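Local structure of carbohydrate kinase, FGGY (Novosphingobium aromaticivorans, 3H6E) at residues F403-A408 and V444-L449; N250-L255 and T388-V393; P322-A327 and D362-R367. The protein probably transfers a phosphate group from ATP to a carbohydrate, as a kinase of the FGGY family. All coordinates share one frame; numbering follows the deposited sequence.

Contact 1: F403-A408 and V444-L449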
loop_
_atom_site.group_PDB
_atom_site.type_symbol
_atom_site.label_atom_id
_atom_site.label_comp_id
_atom_site.label_asym_id
_atom_site.label_seq_id
_atom_site.Cartn_x
_atom_site.Cartn_y
_atom_site.Cartn_z
ATOM N N PHE A 403 -11.759 -15.802 9.289
ATOM C CA PHE A 403 -11.854 -14.792 8.239
ATOM C C PHE A 403 -11.599 -15.372 6.850
ATOM O O PHE A 403 -12.468 -15.313 5.979
ATOM C CB PHE A 403 -10.888 -13.631 8.504
ATOM C CG PHE A 403 -10.776 -12.668 7.357
ATOM C CD1 PHE A 403 -11.843 -11.858 7.008
ATOM C CD2 PHE A 403 -9.602 -12.574 6.623
ATOM C CE1 PHE A 403 -11.742 -10.972 5.946
ATOM C CE2 PHE A 403 -9.496 -11.689 5.561
ATOM C CZ PHE A 403 -10.569 -10.889 5.225
ATOM N N VAL A 404 -10.424 -15.943 6.652
ATOM C CA VAL A 404 -10.001 -16.467 5.359
ATOM C C VAL A 404 -10.949 -17.554 4.867
ATOM O O VAL A 404 -11.340 -17.547 3.679
ATOM C CB VAL A 404 -8.572 -17.035 5.421
ATOM C CG1 VAL A 404 -8.198 -17.684 4.097
ATOM C CG2 VAL A 404 -7.578 -15.942 5.786
ATOM N N ARG A 405 -11.297 -18.506 5.712
ATOM C CA ARG A 405 -12.173 -19.609 5.317
ATOM C C ARG A 405 -13.599 -19.143 5.018
ATOM O O ARG A 405 -14.273 -19.702 4.154
ATOM C CB ARG A 405 -12.174 -20.714 6.377
ATOM C CG ARG A 405 -10.816 -21.372 6.568
ATOM C CD ARG A 405 -10.900 -22.584 7.477
ATOM N NE ARG A 405 -11.527 -23.718 6.809
ATOM C CZ ARG A 405 -11.707 -24.908 7.373
ATOM N NH1 ARG A 405 -11.308 -25.118 8.621
ATOM N NH2 ARG A 405 -12.286 -25.888 6.690
ATOM N N ALA A 406 -14.057 -18.123 5.734
ATOM C CA ALA A 406 -15.355 -17.530 5.446
ATOM C C ALA A 406 -15.306 -16.896 4.064
ATOM O O ALA A 406 -16.285 -16.911 3.321
ATOM C CB ALA A 406 -15.717 -16.496 6.498
ATOM N N LEU A 407 -14.149 -16.339 3.724
ATOM C CA LEU A 407 -13.958 -15.728 2.418
ATOM C C LEU A 407 -14.016 -16.795 1.329
ATOM O O LEU A 407 -14.675 -16.620 0.306
ATOM C CB LEU A 407 -12.623 -14.983 2.366
ATOM C CG LEU A 407 -12.515 -13.951 1.245
ATOM C CD1 LEU A 407 -13.660 -12.949 1.347
ATOM C CD2 LEU A 407 -11.162 -13.255 1.267
ATOM N N ALA A 408 -13.326 -17.905 1.561
ATOM C CA ALA A 408 -13.351 -19.023 0.626
ATOM C C ALA A 408 -14.781 -19.498 0.353
ATOM O O ALA A 408 -15.143 -19.782 -0.793
ATOM C CB ALA A 408 -12.506 -20.162 1.152
ATOM N N VAL A 444 -1.132 -21.787 -0.463
ATOM C CA VAL A 444 -2.008 -22.882 -0.090
ATOM C C VAL A 444 -3.436 -22.396 -0.253
ATOM O O VAL A 444 -3.796 -21.352 0.287
ATOM C CB VAL A 444 -1.798 -23.292 1.387
ATOM C CG1 VAL A 444 -2.593 -24.553 1.711
ATOM C CG2 VAL A 444 -0.314 -23.484 1.693
ATOM N N ARG A 445 -4.255 -23.132 -0.998
ATOM C CA ARG A 445 -5.638 -22.713 -1.159
ATOM C C ARG A 445 -6.423 -22.909 0.129
ATOM O O ARG A 445 -6.182 -23.854 0.882
ATOM C CB ARG A 445 -6.328 -23.431 -2.317
ATOM C CG ARG A 445 -7.691 -22.828 -2.630
ATOM C CD ARG A 445 -8.354 -23.481 -3.818
ATOM N NE ARG A 445 -9.668 -22.898 -4.075
ATOM C CZ ARG A 445 -10.514 -23.341 -4.996
ATOM N NH1 ARG A 445 -10.189 -24.380 -5.756
ATOM N NH2 ARG A 445 -11.685 -22.746 -5.160
ATOM N N ILE A 446 -7.359 -22.003 0.378
ATOM C CA ILE A 446 -8.152 -22.047 1.593
ATOM C C ILE A 446 -9.448 -22.813 1.375
ATOM O O ILE A 446 -10.170 -22.573 0.408
ATOM C CB ILE A 446 -8.475 -20.627 2.104
ATOM C CG1 ILE A 446 -7.183 -19.864 2.389
ATOM C CG2 ILE A 446 -9.346 -20.693 3.349
ATOM C CD1 ILE A 446 -6.243 -20.596 3.330
ATOM N N GLU A 447 -9.730 -23.742 2.280
ATOM C CA GLU A 447 -10.971 -24.497 2.248
ATOM C C GLU A 447 -12.087 -23.643 2.830
ATOM O O GLU A 447 -11.878 -22.941 3.820
ATOM C CB GLU A 447 -10.833 -25.768 3.085
ATOM C CG GLU A 447 -9.604 -26.609 2.771
ATOM C CD GLU A 447 -9.872 -27.673 1.723
ATOM O OE1 GLU A 447 -10.399 -27.330 0.642
ATOM O OE2 GLU A 447 -9.550 -28.855 1.988
ATOM N N PRO A 448 -13.278 -23.695 2.218
ATOM C CA PRO A 448 -14.439 -23.038 2.823
ATOM C C PRO A 448 -14.692 -23.567 4.233
ATOM O O PRO A 448 -14.171 -24.623 4.592
ATOM C CB PRO A 448 -15.588 -23.449 1.897
ATOM C CG PRO A 448 -14.939 -23.720 0.592
ATOM C CD PRO A 448 -13.598 -24.306 0.919
ATOM N N LEU A 449 -15.478 -22.838 5.019
ATOM C CA LEU A 449 -15.818 -23.267 6.370
ATOM C C LEU A 449 -16.606 -24.571 6.337
ATOM O O LEU A 449 -17.561 -24.707 5.570
ATOM C CB LEU A 449 -16.637 -22.191 7.085
ATOM C CG LEU A 449 -15.932 -20.883 7.448
ATOM C CD1 LEU A 449 -16.953 -19.826 7.826
ATOM C CD2 LEU A 449 -14.926 -21.097 8.575
#

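Contact 2: N250-L255 and T388-V393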
loop_
_atom_site.group_PDB
_atom_site.type_symbol
_atom_site.label_atom_id
_atom_site.label_comp_id
_atom_site.label_asym_id
_atom_site.label_seq_id
_atom_site.Cartn_x
_atom_site.Cartn_y
_atom_site.Cartn_z
ATOM N N ASN A 250 -1.762 -13.734 -14.140
ATOM C CA ASN A 250 -3.193 -14.024 -14.167
ATOM C C ASN A 250 -4.051 -12.926 -13.549
ATOM O O ASN A 250 -3.560 -12.056 -12.825
ATOM C CB ASN A 250 -3.478 -15.354 -13.459
ATOM C CG ASN A 250 -2.651 -16.502 -14.015
ATOM O OD1 ASN A 250 -2.542 -16.674 -15.228
ATOM N ND2 ASN A 250 -2.069 -17.299 -13.122
ATOM N N GLU A 251 -5.344 -12.972 -13.843
ATOM C CA GLU A 251 -6.292 -12.087 -13.195
ATOM C C GLU A 251 -6.284 -12.435 -11.716
ATOM O O GLU A 251 -6.620 -13.558 -11.334
ATOM C CB GLU A 251 -7.687 -12.273 -13.788
ATOM C CG GLU A 251 -8.464 -10.976 -13.925
ATOM C CD GLU A 251 -9.101 -10.568 -12.635
ATOM O OE1 GLU A 251 -9.739 -11.437 -12.012
ATOM O OE2 GLU A 251 -8.969 -9.394 -12.240
ATOM N N ALA A 252 -5.879 -11.481 -10.885
ATOM C CA ALA A 252 -5.725 -11.749 -9.460
ATOM C C ALA A 252 -5.900 -10.491 -8.639
ATOM O O ALA A 252 -5.728 -9.384 -9.144
ATOM C CB ALA A 252 -4.368 -12.364 -9.181
ATOM N N THR A 253 -6.244 -10.667 -7.370
ATOM C CA THR A 253 -6.392 -9.559 -6.444
ATOM C C THR A 253 -5.632 -9.858 -5.156
ATOM O O THR A 253 -5.776 -10.936 -4.583
ATOM C CB THR A 253 -7.871 -9.325 -6.089
ATOM O OG1 THR A 253 -8.571 -8.824 -7.236
ATOM C CG2 THR A 253 -7.997 -8.331 -4.943
ATOM N N VAL A 254 -4.816 -8.910 -4.708
ATOM C CA VAL A 254 -4.172 -9.034 -3.412
ATOM C C VAL A 254 -4.952 -8.244 -2.368
ATOM O O VAL A 254 -5.225 -7.056 -2.546
ATOM C CB VAL A 254 -2.705 -8.564 -3.437
ATOM C CG1 VAL A 254 -2.101 -8.656 -2.042
ATOM C CG2 VAL A 254 -1.891 -9.384 -4.432
ATOM N N LEU A 255 -5.330 -8.916 -1.288
ATOM C CA LEU A 255 -6.068 -8.266 -0.221
ATOM C C LEU A 255 -5.190 -8.161 1.011
ATOM O O LEU A 255 -4.976 -9.150 1.712
ATOM C CB LEU A 255 -7.333 -9.048 0.124
ATOM C CG LEU A 255 -8.137 -8.458 1.287
ATOM C CD1 LEU A 255 -8.989 -7.304 0.803
ATOM C CD2 LEU A 255 -9.002 -9.515 1.947
ATOM N N THR A 388 -12.042 -11.188 -9.092
ATOM C CA THR A 388 -12.434 -12.566 -9.344
ATOM C C THR A 388 -11.214 -13.463 -9.495
ATOM O O THR A 388 -10.083 -12.982 -9.577
ATOM C CB THR A 388 -13.266 -12.692 -10.632
ATOM O OG1 THR A 388 -12.530 -12.140 -11.731
ATOM C CG2 THR A 388 -14.597 -11.971 -10.492
ATOM N N GLY A 389 -11.457 -14.770 -9.532
ATOM C CA GLY A 389 -10.439 -15.732 -9.910
ATOM C C GLY A 389 -9.473 -16.134 -8.813
ATOM O O GLY A 389 -9.520 -17.255 -8.315
ATOM N N ARG A 390 -8.584 -15.217 -8.448
ATOM C CA ARG A 390 -7.560 -15.500 -7.456
ATOM C C ARG A 390 -7.449 -14.359 -6.461
ATOM O O ARG A 390 -7.289 -13.204 -6.848
ATOM C CB ARG A 390 -6.213 -15.724 -8.143
ATOM C CG ARG A 390 -6.270 -16.742 -9.262
ATOM C CD ARG A 390 -5.053 -16.656 -10.158
ATOM N NE ARG A 390 -5.384 -17.035 -11.527
ATOM C CZ ARG A 390 -5.149 -18.231 -12.052
ATOM N NH1 ARG A 390 -4.568 -19.178 -11.325
ATOM N NH2 ARG A 390 -5.491 -18.475 -13.314
ATOM N N ILE A 391 -7.541 -14.687 -5.178
ATOM C CA ILE A 391 -7.359 -13.696 -4.129
ATOM C C ILE A 391 -6.283 -14.145 -3.151
ATOM O O ILE A 391 -6.354 -15.237 -2.591
ATOM C CB ILE A 391 -8.662 -13.424 -3.364
ATOM C CG1 ILE A 391 -9.757 -12.983 -4.333
ATOM C CG2 ILE A 391 -8.441 -12.365 -2.300
ATOM C CD1 ILE A 391 -10.993 -12.446 -3.655
ATOM N N LEU A 392 -5.282 -13.297 -2.957
ATOM C CA LEU A 392 -4.213 -13.579 -2.012
ATOM C C LEU A 392 -4.363 -12.691 -0.786
ATOM O O LEU A 392 -4.245 -11.468 -0.878
ATOM C CB LEU A 392 -2.855 -13.352 -2.673
ATOM C CG LEU A 392 -1.629 -13.303 -1.760
ATOM C CD1 LEU A 392 -1.567 -14.532 -0.857
ATOM C CD2 LEU A 392 -0.364 -13.167 -2.602
ATOM N N VAL A 393 -4.643 -13.309 0.358
ATOM C CA VAL A 393 -4.739 -12.578 1.617
ATOM C C VAL A 393 -3.357 -12.448 2.248
ATOM O O VAL A 393 -2.607 -13.422 2.323
ATOM C CB VAL A 393 -5.694 -13.272 2.609
ATOM C CG1 VAL A 393 -5.904 -12.405 3.839
ATOM C CG2 VAL A 393 -7.027 -13.571 1.942
HETATM O O HOH W 1 -9.131 -10.325 -9.564
#

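Contact 3: P322-A327 and D362-R367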
loop_
_atom_site.group_PDB
_atom_site.type_symbol
_atom_site.label_atom_id
_atom_site.label_comp_id
_atom_site.label_asym_id
_atom_site.label_seq_id
_atom_site.Cartn_x
_atom_site.Cartn_y
_atom_site.Cartn_z
ATOM N N PRO A 322 -8.464 -22.971 16.453
ATOM C CA PRO A 322 -9.426 -24.082 16.484
ATOM C C PRO A 322 -10.679 -23.740 17.280
ATOM O O PRO A 322 -11.783 -24.076 16.854
ATOM C CB PRO A 322 -8.646 -25.204 17.175
ATOM C CG PRO A 322 -7.212 -24.874 16.936
ATOM C CD PRO A 322 -7.139 -23.375 16.957
ATOM N N ALA A 323 -10.508 -23.074 18.418
ATOM C CA ALA A 323 -11.641 -22.699 19.256
ATOM C C ALA A 323 -12.467 -21.596 18.597
ATOM O O ALA A 323 -13.700 -21.611 18.650
ATOM C CB ALA A 323 -11.168 -22.270 20.632
ATOM N N LEU A 324 -11.779 -20.638 17.983
ATOM C CA LEU A 324 -12.436 -19.644 17.147
ATOM C C LEU A 324 -13.238 -20.373 16.081
ATOM O O LEU A 324 -14.417 -20.092 15.858
ATOM C CB LEU A 324 -11.390 -18.750 16.479
ATOM C CG LEU A 324 -11.066 -17.407 17.132
ATOM C CD1 LEU A 324 -11.712 -17.292 18.500
ATOM C CD2 LEU A 324 -9.556 -17.235 17.236
ATOM N N LEU A 325 -12.576 -21.326 15.438
ATOM C CA LEU A 325 -13.155 -22.072 14.334
ATOM C C LEU A 325 -14.353 -22.891 14.799
ATOM O O LEU A 325 -15.432 -22.831 14.207
ATOM C CB LEU A 325 -12.093 -22.990 13.726
ATOM C CG LEU A 325 -12.160 -23.184 12.215
ATOM C CD1 LEU A 325 -13.501 -23.793 11.817
ATOM C CD2 LEU A 325 -11.920 -21.858 11.500
ATOM N N ALA A 326 -14.158 -23.656 15.868
ATOM C CA ALA A 326 -15.201 -24.530 16.384
ATOM C C ALA A 326 -16.417 -23.746 16.871
ATOM O O ALA A 326 -17.506 -24.300 17.012
ATOM C CB ALA A 326 -14.649 -25.411 17.498
ATOM N N ALA A 327 -16.224 -22.456 17.127
ATOM C CA ALA A 327 -17.292 -21.614 17.658
ATOM C C ALA A 327 -18.161 -21.023 16.551
ATOM O O ALA A 327 -19.206 -20.427 16.819
ATOM C CB ALA A 327 -16.714 -20.508 18.538
ATOM N N ASP A 362 -20.156 -14.799 25.062
ATOM C CA ASP A 362 -18.797 -15.269 25.286
ATOM C C ASP A 362 -17.858 -14.710 24.218
ATOM O O ASP A 362 -18.290 -14.355 23.121
ATOM C CB ASP A 362 -18.744 -16.798 25.302
ATOM C CG ASP A 362 -19.119 -17.405 23.966
ATOM O OD1 ASP A 362 -18.312 -18.200 23.435
ATOM O OD2 ASP A 362 -20.214 -17.076 23.449
ATOM N N TRP A 363 -16.571 -14.642 24.545
ATOM C CA TRP A 363 -15.589 -14.023 23.664
ATOM C C TRP A 363 -15.338 -14.796 22.372
ATOM O O TRP A 363 -15.304 -14.209 21.297
ATOM C CB TRP A 363 -14.274 -13.765 24.409
ATOM C CG TRP A 363 -14.328 -12.528 25.248
ATOM C CD1 TRP A 363 -14.348 -12.456 26.612
ATOM C CD2 TRP A 363 -14.393 -11.179 24.773
ATOM N NE1 TRP A 363 -14.410 -11.143 27.015
ATOM C CE2 TRP A 363 -14.439 -10.340 25.905
ATOM C CE3 TRP A 363 -14.412 -10.600 23.501
ATOM C CZ2 TRP A 363 -14.508 -8.951 25.801
ATOM C CZ3 TRP A 363 -14.476 -9.224 23.399
ATOM C CH2 TRP A 363 -14.526 -8.414 24.543
ATOM N N PHE A 364 -15.166 -16.109 22.476
ATOM C CA PHE A 364 -14.867 -16.917 21.299
ATOM C C PHE A 364 -15.930 -16.783 20.214
ATOM O O PHE A 364 -15.606 -16.682 19.032
ATOM C CB PHE A 364 -14.668 -18.385 21.679
ATOM C CG PHE A 364 -13.313 -18.678 22.247
ATOM C CD1 PHE A 364 -13.099 -18.656 23.613
ATOM C CD2 PHE A 364 -12.248 -18.964 21.411
ATOM C CE1 PHE A 364 -11.847 -18.923 24.135
ATOM C CE2 PHE A 364 -10.994 -19.226 21.925
ATOM C CZ PHE A 364 -10.794 -19.208 23.288
ATOM N N GLU A 365 -17.195 -16.778 20.617
ATOM C CA GLU A 365 -18.288 -16.658 19.660
ATOM C C GLU A 365 -18.417 -15.228 19.158
ATOM O O GLU A 365 -18.866 -14.992 18.036
ATOM C CB GLU A 365 -19.608 -17.125 20.274
ATOM C CG GLU A 365 -19.682 -18.623 20.507
ATOM C CD GLU A 365 -21.086 -19.093 20.838
ATOM O OE1 GLU A 365 -22.001 -18.244 20.894
ATOM O OE2 GLU A 365 -21.271 -20.313 21.040
ATOM N N ARG A 366 -18.025 -14.274 19.995
ATOM C CA ARG A 366 -18.036 -12.876 19.593
ATOM C C ARG A 366 -16.821 -12.609 18.708
ATOM O O ARG A 366 -16.902 -11.870 17.729
ATOM C CB ARG A 366 -18.041 -11.958 20.822
ATOM C CG ARG A 366 -19.051 -10.822 20.724
ATOM C CD ARG A 366 -19.026 -9.899 21.940
ATOM N NE ARG A 366 -19.208 -10.621 23.194
ATOM C CZ ARG A 366 -19.764 -10.097 24.283
ATOM N NH1 ARG A 366 -20.209 -8.845 24.269
ATOM N NH2 ARG A 366 -19.886 -10.829 25.384
ATOM N N ARG A 367 -15.702 -13.239 19.050
ATOM C CA ARG A 367 -14.467 -13.107 18.289
ATOM C C ARG A 367 -14.566 -13.816 16.940
ATOM O O ARG A 367 -13.979 -13.381 15.948
ATOM C CB ARG A 367 -13.284 -13.668 19.082
ATOM C CG ARG A 367 -12.900 -12.862 20.311
ATOM C CD ARG A 367 -11.425 -13.036 20.614
ATOM N NE ARG A 367 -11.098 -14.394 21.035
ATOM C CZ ARG A 367 -9.897 -14.947 20.896
ATOM N NH1 ARG A 367 -8.911 -14.266 20.330
ATOM N NH2 ARG A 367 -9.683 -16.189 21.313
#

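Contact 1: F403-A408 and V444-L449
Three polar links, all made by R405, tie the helical turn F403-A408 to the chain leaving the edge strand at V444-L449. Its side chain bends at chi3 (74°) and runs out beside E447, presenting the guanidinium edge to the loop carbonyls. NE donates to E447 O at 3.1 Å, fairly straight (160° at the hydrogen); this oxygen lies in the guanidinium plane, while NE stands above the carbonyl plane. NH2 reaches P448 O, also at 3.1 Å; that oxygen lies farther from the guanidinium plane and the bond is more bent (140°). The long arginine thus grips two successive carbonyls just past the strand. The third link is weak: L449 N approaches R405 O at 3.5 Å, with S409 OG also bonded to both atoms.

Apolar contacts flank this grip. I446 CG2 touches R405 CG at 3.6 Å and A408 CB at 3.9 Å, where a small residue lets the loop come close. The methyls of L449 lie against one side of the turn, CD2 at R405 CB (3.5 Å) and CD1 at A406 CB (3.8 Å).

In this C-terminal FGGY domain, strand 415-419 meets V404 and I446, helix 363-384 packs on A406, and L457 of helix 457-468 adjoins A406 and L449.

Contact 2: N250-L255 and T388-V393
Strands 252-255 and 390-393 run parallel, 4.6 Å apart at their closest and inclined by 19°, inside the mixed sheet of the C-terminal FGGY domain (actin-like ATPase clan). With T253 paired to I391, V254 to L392 and L255 to V393, three hydrogen bonds join them: T253 N to R390 O (2.8 Å), L392 N to T253 O (2.9 Å) and L255 N to L392 O (2.8 Å). Apolar V254 and L392 face helix 233-241; T253, I391, L255 and V393 occupy the other face, where L382 of helix 363-384 covers T253 and I391.

Polar groups gather where the strands begin. The N250 amide stacks on the R390 guanidinium, their planes 24° apart, with ND2 3.4 Å above its centre and itself bonded to E246 O. E251 bends at chi2 (-81°), bringing OE1 2.9 Å from T388 OG1, while OE2 forms a salt bridge with R265. A water accepts from T388 N (3.1 Å), donates a weak bond to E251 OE1 and bonds to T253 OG1, which also pairs with S387.

The salt bridge would favour the charged carboxylate, and the water's weak bond may ease the 2.9 Å closeness of E251 OE1 to T388 O, also an acceptor.

Contact 3: P322-A327 and D362-R367
In the C-terminal FGGY domain, of the actin-like ATPase clan, the first turn of the long helix 363-384 packs crosswise on the end of the short helix 321-326, the two local axes 76° apart and 8.6 Å away at their closest. D362 is the N-cap of the long helix: OD1 accepts a weak bond from E365 N at 3.3 Å, giving a partner to an amide at the helix start.

F364 lies against the flank of helix 321-326. With CG anti to its own carbonyl carbon (chi1 -80°), its ring extends to A323, whose CB meets CE2 at 3.3 Å, and to L324, whose CD1 meets CD2 at 3.4 Å. Alanine suits the crossing because its lone methyl leaves room for the ring. L324 crosses F364 at about a right angle, and the same CD1 lies over one face of the R367 guanidinium, 3.5 Å above its plane and offset toward the rim. R367 is held there by a salt bridge from NH2 to D320 and a bond from NH1 to R313 O. A327 CB rests on the aliphatic E365 CG at 4.0 Å.

L324 also touches V402 of helix 401-410, and E365 leans on E330 and V331 of helix 328-333.

From the N terminus, 250-255 comes first, and contact 2 closes a loop of 132 residues when 388-393 lies down beside it. Contact 3 is nested inside that loop, its own 34-residue loop running from helix 321-326 to the start of helix 363-384. That helix leads on into strand 390-394 and then helix 401-410, where contact 1 opens; it follows in series and closes at 444-449. Contacts 1 and 2 share one mixed sheet, the first at its edge strand 443-445, the second further in, and F403 packs on L255 and V393. L325 touches R405 and L449, joining contact 3 to contact 1, whereas contacts 2 and 3 stay about 14 Å apart at their nearest atoms.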